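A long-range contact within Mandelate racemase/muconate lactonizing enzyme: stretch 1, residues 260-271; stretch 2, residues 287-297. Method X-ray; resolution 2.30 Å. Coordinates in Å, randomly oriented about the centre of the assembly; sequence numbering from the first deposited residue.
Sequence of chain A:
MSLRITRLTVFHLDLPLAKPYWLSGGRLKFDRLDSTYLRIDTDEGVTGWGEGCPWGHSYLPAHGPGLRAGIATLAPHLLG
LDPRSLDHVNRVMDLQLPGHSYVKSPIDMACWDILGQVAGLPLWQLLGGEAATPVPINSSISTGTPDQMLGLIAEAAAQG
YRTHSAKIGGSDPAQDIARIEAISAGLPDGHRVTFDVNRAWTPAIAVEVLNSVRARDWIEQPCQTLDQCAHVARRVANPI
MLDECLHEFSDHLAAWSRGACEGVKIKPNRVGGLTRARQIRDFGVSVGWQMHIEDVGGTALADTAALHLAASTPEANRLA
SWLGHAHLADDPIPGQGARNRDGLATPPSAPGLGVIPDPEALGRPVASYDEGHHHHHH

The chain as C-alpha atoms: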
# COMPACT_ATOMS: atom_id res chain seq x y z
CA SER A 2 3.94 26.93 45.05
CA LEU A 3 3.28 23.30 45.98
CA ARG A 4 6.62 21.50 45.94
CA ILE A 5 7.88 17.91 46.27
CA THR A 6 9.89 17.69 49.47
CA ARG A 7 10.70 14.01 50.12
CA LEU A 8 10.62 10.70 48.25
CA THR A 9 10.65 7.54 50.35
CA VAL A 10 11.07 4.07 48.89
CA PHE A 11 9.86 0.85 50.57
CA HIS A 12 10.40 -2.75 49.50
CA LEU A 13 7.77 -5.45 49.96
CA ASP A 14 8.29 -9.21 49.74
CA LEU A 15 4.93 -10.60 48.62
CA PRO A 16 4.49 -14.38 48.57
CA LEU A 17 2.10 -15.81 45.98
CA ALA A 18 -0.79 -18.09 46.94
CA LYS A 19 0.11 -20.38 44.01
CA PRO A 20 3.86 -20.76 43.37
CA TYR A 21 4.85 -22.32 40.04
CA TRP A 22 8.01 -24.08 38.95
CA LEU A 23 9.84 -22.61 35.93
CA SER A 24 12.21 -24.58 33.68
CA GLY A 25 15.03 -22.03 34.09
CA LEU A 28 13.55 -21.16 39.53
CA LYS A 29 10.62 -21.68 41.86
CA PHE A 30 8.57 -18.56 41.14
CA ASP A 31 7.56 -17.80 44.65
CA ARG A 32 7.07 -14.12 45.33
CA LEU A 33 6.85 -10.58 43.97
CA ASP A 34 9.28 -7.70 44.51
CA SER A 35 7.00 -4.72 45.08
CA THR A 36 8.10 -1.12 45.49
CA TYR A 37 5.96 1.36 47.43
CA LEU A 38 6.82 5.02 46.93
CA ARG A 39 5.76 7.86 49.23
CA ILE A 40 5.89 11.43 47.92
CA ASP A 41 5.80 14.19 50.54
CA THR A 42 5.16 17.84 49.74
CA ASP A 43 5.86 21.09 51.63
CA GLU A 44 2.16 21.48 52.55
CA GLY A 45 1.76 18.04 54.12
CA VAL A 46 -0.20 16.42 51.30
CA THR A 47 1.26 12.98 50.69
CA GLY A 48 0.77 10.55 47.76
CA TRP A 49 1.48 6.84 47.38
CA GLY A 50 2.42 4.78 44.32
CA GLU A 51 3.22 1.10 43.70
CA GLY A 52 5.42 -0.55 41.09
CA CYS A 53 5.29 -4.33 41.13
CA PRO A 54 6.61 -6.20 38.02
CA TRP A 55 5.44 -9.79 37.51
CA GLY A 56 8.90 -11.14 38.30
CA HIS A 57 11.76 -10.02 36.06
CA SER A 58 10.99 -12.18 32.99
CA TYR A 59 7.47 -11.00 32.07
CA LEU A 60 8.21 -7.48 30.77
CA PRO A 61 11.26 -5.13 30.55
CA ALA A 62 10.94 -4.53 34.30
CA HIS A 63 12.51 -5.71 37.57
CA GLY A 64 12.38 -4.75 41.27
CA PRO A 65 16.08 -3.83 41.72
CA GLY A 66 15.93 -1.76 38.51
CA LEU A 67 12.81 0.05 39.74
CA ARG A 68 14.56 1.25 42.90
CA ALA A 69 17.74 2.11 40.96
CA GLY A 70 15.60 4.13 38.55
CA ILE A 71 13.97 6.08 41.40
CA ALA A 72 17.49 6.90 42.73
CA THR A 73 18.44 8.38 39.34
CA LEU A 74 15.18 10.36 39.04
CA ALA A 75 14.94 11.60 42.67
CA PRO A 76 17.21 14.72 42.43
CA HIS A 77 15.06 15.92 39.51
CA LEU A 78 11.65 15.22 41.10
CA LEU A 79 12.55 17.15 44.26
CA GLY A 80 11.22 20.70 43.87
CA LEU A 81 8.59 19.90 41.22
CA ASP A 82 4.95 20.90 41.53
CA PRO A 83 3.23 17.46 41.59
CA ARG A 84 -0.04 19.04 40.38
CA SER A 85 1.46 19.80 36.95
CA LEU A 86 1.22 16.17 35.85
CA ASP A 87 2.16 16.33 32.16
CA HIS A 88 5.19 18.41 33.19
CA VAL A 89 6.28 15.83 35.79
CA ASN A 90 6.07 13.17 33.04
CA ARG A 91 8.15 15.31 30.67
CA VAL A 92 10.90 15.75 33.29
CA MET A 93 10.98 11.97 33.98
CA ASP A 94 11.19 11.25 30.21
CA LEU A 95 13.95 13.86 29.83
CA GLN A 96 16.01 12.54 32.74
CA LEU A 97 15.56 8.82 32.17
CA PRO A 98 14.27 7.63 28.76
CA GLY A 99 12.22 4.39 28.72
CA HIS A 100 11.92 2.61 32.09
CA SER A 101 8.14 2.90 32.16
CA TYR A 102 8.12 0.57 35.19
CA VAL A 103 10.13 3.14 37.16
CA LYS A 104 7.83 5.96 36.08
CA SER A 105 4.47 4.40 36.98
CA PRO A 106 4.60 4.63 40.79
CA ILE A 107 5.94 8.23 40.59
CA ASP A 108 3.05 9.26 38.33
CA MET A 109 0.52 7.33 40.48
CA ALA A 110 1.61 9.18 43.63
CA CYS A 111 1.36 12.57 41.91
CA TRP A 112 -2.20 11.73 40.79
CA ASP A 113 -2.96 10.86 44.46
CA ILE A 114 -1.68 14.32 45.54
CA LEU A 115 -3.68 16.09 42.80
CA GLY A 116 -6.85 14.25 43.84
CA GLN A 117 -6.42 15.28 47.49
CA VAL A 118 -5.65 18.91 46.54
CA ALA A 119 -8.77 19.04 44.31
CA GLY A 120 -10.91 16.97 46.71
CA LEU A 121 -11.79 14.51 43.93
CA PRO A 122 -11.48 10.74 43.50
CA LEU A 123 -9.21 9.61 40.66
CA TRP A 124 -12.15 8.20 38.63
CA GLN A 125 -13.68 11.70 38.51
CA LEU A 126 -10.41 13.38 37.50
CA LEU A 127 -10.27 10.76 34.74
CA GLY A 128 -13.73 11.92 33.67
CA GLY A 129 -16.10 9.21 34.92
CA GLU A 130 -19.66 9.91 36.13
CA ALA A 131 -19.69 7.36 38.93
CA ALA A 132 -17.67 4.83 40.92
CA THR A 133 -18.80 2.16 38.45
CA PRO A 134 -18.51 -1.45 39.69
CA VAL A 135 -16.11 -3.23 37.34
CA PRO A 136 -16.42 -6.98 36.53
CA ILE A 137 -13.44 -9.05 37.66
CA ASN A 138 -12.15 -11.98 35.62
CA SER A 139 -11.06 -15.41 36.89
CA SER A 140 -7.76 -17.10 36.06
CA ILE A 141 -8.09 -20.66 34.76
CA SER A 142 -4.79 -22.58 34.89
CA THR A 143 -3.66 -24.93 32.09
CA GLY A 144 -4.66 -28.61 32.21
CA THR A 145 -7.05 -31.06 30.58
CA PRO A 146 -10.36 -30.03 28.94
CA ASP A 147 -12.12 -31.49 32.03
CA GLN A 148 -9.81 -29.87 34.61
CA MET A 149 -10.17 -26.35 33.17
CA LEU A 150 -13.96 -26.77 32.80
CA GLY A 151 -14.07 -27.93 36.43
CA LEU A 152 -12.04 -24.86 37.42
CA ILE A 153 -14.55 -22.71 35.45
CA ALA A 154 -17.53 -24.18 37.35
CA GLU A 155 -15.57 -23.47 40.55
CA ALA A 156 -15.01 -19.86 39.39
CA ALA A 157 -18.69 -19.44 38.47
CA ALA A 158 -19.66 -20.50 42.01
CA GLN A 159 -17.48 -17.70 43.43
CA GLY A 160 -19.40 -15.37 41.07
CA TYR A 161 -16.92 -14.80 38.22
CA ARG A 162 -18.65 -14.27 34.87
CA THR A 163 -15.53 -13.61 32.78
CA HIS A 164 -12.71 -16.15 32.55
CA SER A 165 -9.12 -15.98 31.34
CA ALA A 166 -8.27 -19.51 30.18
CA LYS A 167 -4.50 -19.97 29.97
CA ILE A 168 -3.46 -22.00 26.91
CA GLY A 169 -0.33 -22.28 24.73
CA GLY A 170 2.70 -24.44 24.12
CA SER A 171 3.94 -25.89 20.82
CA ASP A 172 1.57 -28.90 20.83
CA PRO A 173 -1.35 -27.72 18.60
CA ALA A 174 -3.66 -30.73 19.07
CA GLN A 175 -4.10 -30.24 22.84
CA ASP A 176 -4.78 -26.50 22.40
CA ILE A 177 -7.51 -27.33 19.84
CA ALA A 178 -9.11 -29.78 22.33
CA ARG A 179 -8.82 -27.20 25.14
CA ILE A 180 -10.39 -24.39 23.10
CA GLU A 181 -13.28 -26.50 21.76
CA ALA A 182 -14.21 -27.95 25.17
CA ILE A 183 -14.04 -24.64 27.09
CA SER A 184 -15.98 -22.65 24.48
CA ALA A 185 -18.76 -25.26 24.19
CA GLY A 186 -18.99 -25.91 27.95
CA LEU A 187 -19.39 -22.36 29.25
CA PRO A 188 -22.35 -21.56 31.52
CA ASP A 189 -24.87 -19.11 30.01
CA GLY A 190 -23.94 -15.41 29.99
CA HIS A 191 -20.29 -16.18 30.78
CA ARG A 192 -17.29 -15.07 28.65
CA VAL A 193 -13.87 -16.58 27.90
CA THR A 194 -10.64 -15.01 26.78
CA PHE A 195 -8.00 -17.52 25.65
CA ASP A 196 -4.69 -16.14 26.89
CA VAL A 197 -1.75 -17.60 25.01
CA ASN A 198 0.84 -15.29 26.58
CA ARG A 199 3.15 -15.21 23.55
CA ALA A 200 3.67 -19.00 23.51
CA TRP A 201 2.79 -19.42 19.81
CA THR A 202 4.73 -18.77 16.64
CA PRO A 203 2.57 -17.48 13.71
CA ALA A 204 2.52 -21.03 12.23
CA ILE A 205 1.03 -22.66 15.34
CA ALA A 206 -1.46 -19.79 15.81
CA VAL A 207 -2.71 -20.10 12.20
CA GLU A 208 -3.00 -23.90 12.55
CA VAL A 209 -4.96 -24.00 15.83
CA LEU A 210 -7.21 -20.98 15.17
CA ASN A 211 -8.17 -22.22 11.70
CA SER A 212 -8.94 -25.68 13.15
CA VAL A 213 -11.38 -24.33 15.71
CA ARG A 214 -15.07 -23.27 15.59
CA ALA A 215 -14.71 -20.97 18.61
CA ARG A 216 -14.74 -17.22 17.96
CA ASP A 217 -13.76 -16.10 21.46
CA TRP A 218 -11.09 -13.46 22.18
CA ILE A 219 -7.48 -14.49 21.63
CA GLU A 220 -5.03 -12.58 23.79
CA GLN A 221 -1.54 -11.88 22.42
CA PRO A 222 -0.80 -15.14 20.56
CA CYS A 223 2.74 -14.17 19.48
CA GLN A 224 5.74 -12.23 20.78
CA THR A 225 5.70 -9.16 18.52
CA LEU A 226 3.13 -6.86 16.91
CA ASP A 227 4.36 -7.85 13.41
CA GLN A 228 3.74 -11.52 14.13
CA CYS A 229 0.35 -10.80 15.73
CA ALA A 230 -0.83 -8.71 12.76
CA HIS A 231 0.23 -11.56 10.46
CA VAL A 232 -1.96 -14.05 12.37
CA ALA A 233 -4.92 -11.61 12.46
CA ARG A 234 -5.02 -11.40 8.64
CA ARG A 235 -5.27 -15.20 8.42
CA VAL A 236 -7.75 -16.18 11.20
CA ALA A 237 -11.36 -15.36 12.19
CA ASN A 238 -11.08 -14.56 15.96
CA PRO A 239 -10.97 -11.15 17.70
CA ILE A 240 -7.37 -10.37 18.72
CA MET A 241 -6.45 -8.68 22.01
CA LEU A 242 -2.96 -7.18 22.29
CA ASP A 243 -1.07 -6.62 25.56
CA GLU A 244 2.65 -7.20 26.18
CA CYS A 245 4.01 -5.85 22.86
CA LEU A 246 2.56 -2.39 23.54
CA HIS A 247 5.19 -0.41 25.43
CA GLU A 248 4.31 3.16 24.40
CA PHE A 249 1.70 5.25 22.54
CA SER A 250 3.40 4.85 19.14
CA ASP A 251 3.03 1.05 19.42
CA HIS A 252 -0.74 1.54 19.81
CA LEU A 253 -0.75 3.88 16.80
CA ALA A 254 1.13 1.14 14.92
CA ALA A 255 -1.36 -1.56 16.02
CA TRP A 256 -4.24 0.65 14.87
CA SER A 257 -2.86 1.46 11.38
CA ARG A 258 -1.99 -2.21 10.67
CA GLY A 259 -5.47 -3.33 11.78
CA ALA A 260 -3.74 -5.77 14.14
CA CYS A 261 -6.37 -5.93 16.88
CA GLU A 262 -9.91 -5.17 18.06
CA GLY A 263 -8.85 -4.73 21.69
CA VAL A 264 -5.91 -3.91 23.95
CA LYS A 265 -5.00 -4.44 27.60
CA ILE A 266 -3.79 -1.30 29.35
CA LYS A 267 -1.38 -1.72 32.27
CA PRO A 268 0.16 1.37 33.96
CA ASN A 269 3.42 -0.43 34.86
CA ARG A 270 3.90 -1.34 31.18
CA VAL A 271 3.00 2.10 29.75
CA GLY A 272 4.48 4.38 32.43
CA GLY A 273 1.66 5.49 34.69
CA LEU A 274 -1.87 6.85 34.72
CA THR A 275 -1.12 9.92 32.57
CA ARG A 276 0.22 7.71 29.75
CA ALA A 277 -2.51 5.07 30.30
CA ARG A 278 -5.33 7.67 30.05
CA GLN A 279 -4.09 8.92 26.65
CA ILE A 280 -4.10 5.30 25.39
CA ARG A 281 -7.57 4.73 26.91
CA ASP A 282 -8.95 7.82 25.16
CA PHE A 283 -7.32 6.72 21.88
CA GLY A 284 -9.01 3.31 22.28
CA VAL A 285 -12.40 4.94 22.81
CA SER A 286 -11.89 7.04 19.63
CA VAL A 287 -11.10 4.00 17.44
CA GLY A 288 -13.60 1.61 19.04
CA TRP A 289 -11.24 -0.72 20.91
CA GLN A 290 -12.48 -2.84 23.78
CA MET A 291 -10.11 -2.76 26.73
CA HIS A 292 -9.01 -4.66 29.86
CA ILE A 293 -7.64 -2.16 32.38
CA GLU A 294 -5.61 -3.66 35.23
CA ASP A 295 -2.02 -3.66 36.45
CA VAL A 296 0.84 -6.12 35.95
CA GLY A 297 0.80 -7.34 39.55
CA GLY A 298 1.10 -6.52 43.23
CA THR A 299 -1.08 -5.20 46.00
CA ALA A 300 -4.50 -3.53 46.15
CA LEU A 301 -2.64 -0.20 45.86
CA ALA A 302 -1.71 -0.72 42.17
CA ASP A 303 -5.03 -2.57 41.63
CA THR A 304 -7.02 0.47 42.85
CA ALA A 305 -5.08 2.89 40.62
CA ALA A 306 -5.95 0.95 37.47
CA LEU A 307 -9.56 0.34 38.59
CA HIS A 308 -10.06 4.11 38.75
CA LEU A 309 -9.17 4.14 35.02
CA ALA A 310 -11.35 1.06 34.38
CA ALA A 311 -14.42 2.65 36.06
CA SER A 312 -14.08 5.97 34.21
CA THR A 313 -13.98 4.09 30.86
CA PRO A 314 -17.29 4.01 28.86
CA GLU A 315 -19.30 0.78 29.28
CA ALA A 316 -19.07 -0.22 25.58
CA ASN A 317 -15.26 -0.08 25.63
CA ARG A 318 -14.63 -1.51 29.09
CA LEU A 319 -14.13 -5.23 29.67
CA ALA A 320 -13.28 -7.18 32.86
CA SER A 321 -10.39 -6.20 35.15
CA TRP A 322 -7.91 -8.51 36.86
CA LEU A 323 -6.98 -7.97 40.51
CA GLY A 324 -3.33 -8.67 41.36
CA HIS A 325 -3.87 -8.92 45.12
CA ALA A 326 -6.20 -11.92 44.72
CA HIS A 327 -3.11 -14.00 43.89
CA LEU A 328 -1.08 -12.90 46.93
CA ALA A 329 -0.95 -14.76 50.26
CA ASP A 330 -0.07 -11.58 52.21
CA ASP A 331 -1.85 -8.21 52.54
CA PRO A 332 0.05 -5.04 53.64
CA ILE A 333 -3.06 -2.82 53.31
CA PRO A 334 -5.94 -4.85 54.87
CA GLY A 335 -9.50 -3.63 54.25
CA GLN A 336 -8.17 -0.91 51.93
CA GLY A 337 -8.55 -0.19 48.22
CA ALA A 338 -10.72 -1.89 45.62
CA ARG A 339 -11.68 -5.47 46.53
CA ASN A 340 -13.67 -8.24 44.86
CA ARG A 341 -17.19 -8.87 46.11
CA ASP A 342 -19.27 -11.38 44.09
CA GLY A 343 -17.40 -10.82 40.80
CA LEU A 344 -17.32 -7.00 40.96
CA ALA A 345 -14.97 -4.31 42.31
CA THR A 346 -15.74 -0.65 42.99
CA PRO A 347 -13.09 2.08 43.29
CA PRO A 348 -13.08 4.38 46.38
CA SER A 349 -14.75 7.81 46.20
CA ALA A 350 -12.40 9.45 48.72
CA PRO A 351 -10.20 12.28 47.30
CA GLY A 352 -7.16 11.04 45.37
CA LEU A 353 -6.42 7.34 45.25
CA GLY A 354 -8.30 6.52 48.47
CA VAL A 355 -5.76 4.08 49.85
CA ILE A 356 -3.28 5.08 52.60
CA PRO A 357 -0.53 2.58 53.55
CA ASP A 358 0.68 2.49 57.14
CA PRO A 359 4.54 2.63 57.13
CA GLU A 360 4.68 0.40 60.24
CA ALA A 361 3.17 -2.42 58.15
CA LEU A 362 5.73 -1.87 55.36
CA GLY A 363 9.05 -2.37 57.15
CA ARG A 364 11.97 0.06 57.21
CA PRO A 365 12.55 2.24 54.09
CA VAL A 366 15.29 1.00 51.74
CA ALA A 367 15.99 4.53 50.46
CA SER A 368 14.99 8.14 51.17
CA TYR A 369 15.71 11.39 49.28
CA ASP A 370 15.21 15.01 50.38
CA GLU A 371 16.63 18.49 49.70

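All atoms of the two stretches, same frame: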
# COMPACT_ATOMS: atom_id res chain seq x y z
N ALA A 260 -4.30 -4.57 13.50
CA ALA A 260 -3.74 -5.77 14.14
C ALA A 260 -4.64 -6.36 15.21
O ALA A 260 -4.44 -7.51 15.62
CB ALA A 260 -2.38 -5.45 14.72
N CYS A 261 -5.60 -5.57 15.69
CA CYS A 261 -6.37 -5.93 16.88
C CYS A 261 -7.73 -5.25 16.93
O CYS A 261 -7.98 -4.28 16.21
CB CYS A 261 -5.56 -5.65 18.16
SG CYS A 261 -5.18 -3.93 18.50
N GLU A 262 -8.61 -5.78 17.78
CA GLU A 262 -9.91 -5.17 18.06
C GLU A 262 -9.99 -4.75 19.54
O GLU A 262 -10.98 -4.17 19.99
CB GLU A 262 -11.03 -6.16 17.74
CG GLU A 262 -11.29 -6.36 16.25
CD GLU A 262 -10.40 -7.42 15.61
OE1 GLU A 262 -9.80 -8.24 16.34
OE2 GLU A 262 -10.30 -7.42 14.38
N GLY A 263 -8.94 -5.07 20.28
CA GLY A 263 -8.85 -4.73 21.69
C GLY A 263 -7.42 -4.69 22.17
O GLY A 263 -6.54 -5.36 21.60
N VAL A 264 -7.18 -3.90 23.21
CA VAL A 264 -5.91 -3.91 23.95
C VAL A 264 -6.13 -4.04 25.47
O VAL A 264 -7.17 -3.64 25.99
CB VAL A 264 -5.00 -2.67 23.64
CG1 VAL A 264 -4.76 -2.52 22.13
CG2 VAL A 264 -5.58 -1.38 24.23
N LYS A 265 -5.15 -4.62 26.16
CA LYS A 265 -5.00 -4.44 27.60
C LYS A 265 -4.17 -3.21 27.88
O LYS A 265 -3.16 -2.97 27.22
CB LYS A 265 -4.31 -5.65 28.24
CG LYS A 265 -5.15 -6.91 28.26
CD LYS A 265 -4.64 -7.87 29.31
CE LYS A 265 -5.71 -8.85 29.71
NZ LYS A 265 -5.15 -10.03 30.43
N ILE A 266 -4.59 -2.42 28.87
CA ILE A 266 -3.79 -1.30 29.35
C ILE A 266 -3.32 -1.55 30.78
O ILE A 266 -4.13 -1.82 31.68
CB ILE A 266 -4.54 0.05 29.27
CG1 ILE A 266 -5.24 0.20 27.91
CG2 ILE A 266 -3.57 1.22 29.49
CD1 ILE A 266 -6.33 1.21 27.92
N LYS A 267 -2.00 -1.47 30.98
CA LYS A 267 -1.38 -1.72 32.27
C LYS A 267 -0.38 -0.62 32.57
O LYS A 267 0.62 -0.51 31.87
CB LYS A 267 -0.69 -3.09 32.28
CG LYS A 267 -1.64 -4.26 32.09
CD LYS A 267 -0.96 -5.57 32.29
CE LYS A 267 -1.76 -6.67 31.65
NZ LYS A 267 -1.06 -7.97 31.78
N PRO A 268 -0.66 0.21 33.60
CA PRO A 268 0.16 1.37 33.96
C PRO A 268 1.66 1.09 34.11
O PRO A 268 2.48 1.89 33.66
CB PRO A 268 -0.44 1.81 35.30
CG PRO A 268 -1.84 1.36 35.25
CD PRO A 268 -1.82 0.06 34.49
N ASN A 269 2.02 -0.05 34.72
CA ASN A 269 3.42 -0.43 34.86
C ASN A 269 4.13 -0.79 33.54
O ASN A 269 5.35 -0.70 33.45
CB ASN A 269 3.61 -1.54 35.90
CG ASN A 269 5.01 -1.52 36.54
OD1 ASN A 269 5.87 -2.33 36.20
ND2 ASN A 269 5.23 -0.59 37.46
N ARG A 270 3.36 -1.19 32.53
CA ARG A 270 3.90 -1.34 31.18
C ARG A 270 4.04 -0.01 30.43
O ARG A 270 5.04 0.22 29.74
CB ARG A 270 3.07 -2.35 30.37
CG ARG A 270 3.55 -2.57 28.93
CD ARG A 270 2.90 -3.76 28.23
NE ARG A 270 1.49 -4.00 28.57
CZ ARG A 270 0.45 -3.30 28.11
NH1 ARG A 270 0.62 -2.28 27.29
NH2 ARG A 270 -0.78 -3.63 28.49
N VAL A 271 3.06 0.88 30.57
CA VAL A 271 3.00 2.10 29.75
C VAL A 271 3.56 3.36 30.42
O VAL A 271 3.76 4.38 29.75
CB VAL A 271 1.59 2.36 29.16
CG1 VAL A 271 1.10 1.14 28.39
CG2 VAL A 271 0.59 2.74 30.26
N VAL A 287 -11.25 4.94 18.56
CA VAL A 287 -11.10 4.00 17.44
C VAL A 287 -11.94 2.73 17.64
O VAL A 287 -11.94 1.83 16.79
CB VAL A 287 -9.60 3.65 17.15
CG1 VAL A 287 -8.80 4.91 16.86
CG2 VAL A 287 -8.96 2.88 18.30
N GLY A 288 -12.64 2.67 18.77
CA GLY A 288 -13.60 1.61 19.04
C GLY A 288 -12.98 0.32 19.55
O GLY A 288 -13.52 -0.76 19.31
N TRP A 289 -11.84 0.43 20.23
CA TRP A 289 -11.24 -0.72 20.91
C TRP A 289 -12.04 -1.10 22.14
O TRP A 289 -12.65 -0.25 22.79
CB TRP A 289 -9.79 -0.41 21.30
CG TRP A 289 -8.79 -0.53 20.18
CD1 TRP A 289 -8.98 -1.10 18.96
CD2 TRP A 289 -7.43 -0.07 20.20
NE1 TRP A 289 -7.83 -1.02 18.21
CE2 TRP A 289 -6.86 -0.39 18.95
CE3 TRP A 289 -6.64 0.59 21.15
CZ2 TRP A 289 -5.53 -0.08 18.62
CZ3 TRP A 289 -5.31 0.90 20.83
CH2 TRP A 289 -4.78 0.56 19.57
N GLN A 290 -12.02 -2.38 22.48
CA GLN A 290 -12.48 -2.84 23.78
C GLN A 290 -11.28 -3.21 24.64
O GLN A 290 -10.31 -3.75 24.13
CB GLN A 290 -13.41 -4.03 23.61
CG GLN A 290 -14.77 -3.66 23.07
CD GLN A 290 -15.77 -4.77 23.22
OE1 GLN A 290 -15.50 -5.92 22.86
NE2 GLN A 290 -16.93 -4.45 23.78
N MET A 291 -11.33 -2.90 25.93
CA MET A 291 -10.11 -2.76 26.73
C MET A 291 -10.21 -3.41 28.11
O MET A 291 -11.18 -3.20 28.82
CB MET A 291 -9.72 -1.28 26.86
CG MET A 291 -9.29 -0.61 25.55
SD MET A 291 -8.98 1.16 25.68
CE MET A 291 -10.62 1.85 25.52
N HIS A 292 -9.21 -4.23 28.47
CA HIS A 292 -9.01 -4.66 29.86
C HIS A 292 -8.07 -3.67 30.53
O HIS A 292 -6.99 -3.40 30.02
CB HIS A 292 -8.39 -6.05 29.95
CG HIS A 292 -9.25 -7.15 29.41
ND1 HIS A 292 -10.25 -7.74 30.15
CD2 HIS A 292 -9.25 -7.78 28.21
CE1 HIS A 292 -10.84 -8.68 29.43
NE2 HIS A 292 -10.25 -8.72 28.25
N ILE A 293 -8.48 -3.12 31.67
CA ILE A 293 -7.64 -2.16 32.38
C ILE A 293 -7.36 -2.64 33.81
O ILE A 293 -8.26 -2.74 34.64
CB ILE A 293 -8.24 -0.72 32.36
CG1 ILE A 293 -8.44 -0.25 30.91
CG2 ILE A 293 -7.34 0.23 33.14
CD1 ILE A 293 -8.98 1.16 30.76
N GLU A 294 -6.09 -2.95 34.05
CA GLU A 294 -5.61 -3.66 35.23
C GLU A 294 -4.13 -3.30 35.38
O GLU A 294 -3.59 -2.60 34.54
CB GLU A 294 -5.76 -5.17 35.03
CG GLU A 294 -5.05 -5.72 33.79
CD GLU A 294 -5.59 -7.06 33.36
OE1 GLU A 294 -6.83 -7.18 33.17
OE2 GLU A 294 -4.79 -8.01 33.23
N ASP A 295 -3.47 -3.76 36.44
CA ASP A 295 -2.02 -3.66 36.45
C ASP A 295 -1.33 -5.02 36.35
O ASP A 295 -1.99 -6.06 36.32
CB ASP A 295 -1.49 -2.79 37.60
CG ASP A 295 -0.20 -2.03 37.22
OD1 ASP A 295 0.29 -1.20 38.03
OD2 ASP A 295 0.34 -2.26 36.12
N VAL A 296 -0.00 -4.98 36.28
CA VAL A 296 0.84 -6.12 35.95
C VAL A 296 0.90 -7.09 37.13
O VAL A 296 0.95 -8.31 36.95
CB VAL A 296 2.27 -5.64 35.56
CG1 VAL A 296 3.21 -6.80 35.31
CG2 VAL A 296 2.22 -4.74 34.34
N GLY A 297 0.87 -6.54 38.34
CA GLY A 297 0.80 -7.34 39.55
C GLY A 297 0.87 -6.49 40.80
O GLY A 297 0.93 -5.26 40.73
O HOH W 1 -6.66 -2.03 15.31
O HOH W 2 -13.59 -3.53 19.21
O HOH W 3 -7.80 -9.57 32.32
O HOH W 4 -2.37 -8.04 34.53
O HOH W 5 2.62 0.57 38.54

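Two short parallel strands, 263-266 and 290-293, form the core of this contact, running 18° apart, and their axes approach to 4.7 Å. The two stretches bury 854 Å² between them, both sides summed; the charged residues are buried too, so their partners matter. The backbone pairing is an unbroken alternation. Gln290 N donates to Glu262 O (3.2 Å), Val264 N reaches Gln290 O in a weak bond (3.3 Å), and His292 N donates to Val264 O (3.3 Å). The ladder tightens at Ile266 N to His292 O (2.8 Å) and closes with Glu294 N to Ile266 O (3.3 Å). In a parallel pair alternate residues bond to the two positions flanking their partner: Val264 bonds to Gln290 and His292, Ile266 to His292 and Glu294. Alpha carbons add closer packing, as where Met291 CA lies 3.2 Å from Val264 O.

Gly263 suits its place for a steric reason: its CA already sits 3.0 Å from Gln290 O, and an ideal CB would come within 2.6 Å of that same oxygen. At Gly288, just after a helix and closing a Schellman motif, the demand is instead a positive phi, which glycine meets easily. The carbonyl of Gly288 is not left bare, because water 2 donates to both Gly288 O and Glu262 O at 2.8 Å each. That makes Glu262 O a double acceptor, serving the water and the Gln290 amide.

One face of the sheet is apolar. Val264 CG1 sits over the six-membered ring of Trp289, 3.8 Å from its centroid, while Val264 CG2 packs 4.0 Å from Met291 CG. Farther along, Ile266 CD1 touches both Met291 SD (3.5 Å) and Ile293 CD1 (3.9 Å). Val264, Ile266 and Ile293 are beta-branched, which suits an extended backbone; with Met291 they fill this side without polar side-chain atoms to satisfy. The indole does carry a donor: Trp289 NE1 is 3.3 Å from water 1, which in turn donates to Cys261 O at 2.8 Å.

The other face carries Lys265 and His292, with Lys265 CG 3.8 Å from His292 CB. The extended lysine ends in a long salt bridge, Lys265 NZ to Glu294 OE2 at 3.5 Å, and the hydrogen bond within it is weak. Water 3 supplements it, donating to Glu294 OE1 and weakly accepting from Lys265 NZ. Water 4 accepts from Lys267 NZ and donates to Glu294 OE2 and Asp295 O. Lys265 NZ, Lys267 NZ and His292 ND1 also bond elsewhere in the structure, and Arg270 NH2 donates to Lys265 O (2.8 Å).

After the strands, Asp295 organises the turn into helix 268-271. Asp295 OD2 accepts from Asn269 N (3.1 Å), an amide in the first helical turn, and weakly from Val296 N (2.7 Å), while water 5 links Asp295 OD1 to Asn269 ND2. Pro268, lacking an amide hydrogen, asks for no acceptor there. The rule is economical: backbone pairs with backbone, while the carboxylates of Glu294 and Asp295, the Arg270 guanidinium, waters and partners elsewhere satisfy much of the rest.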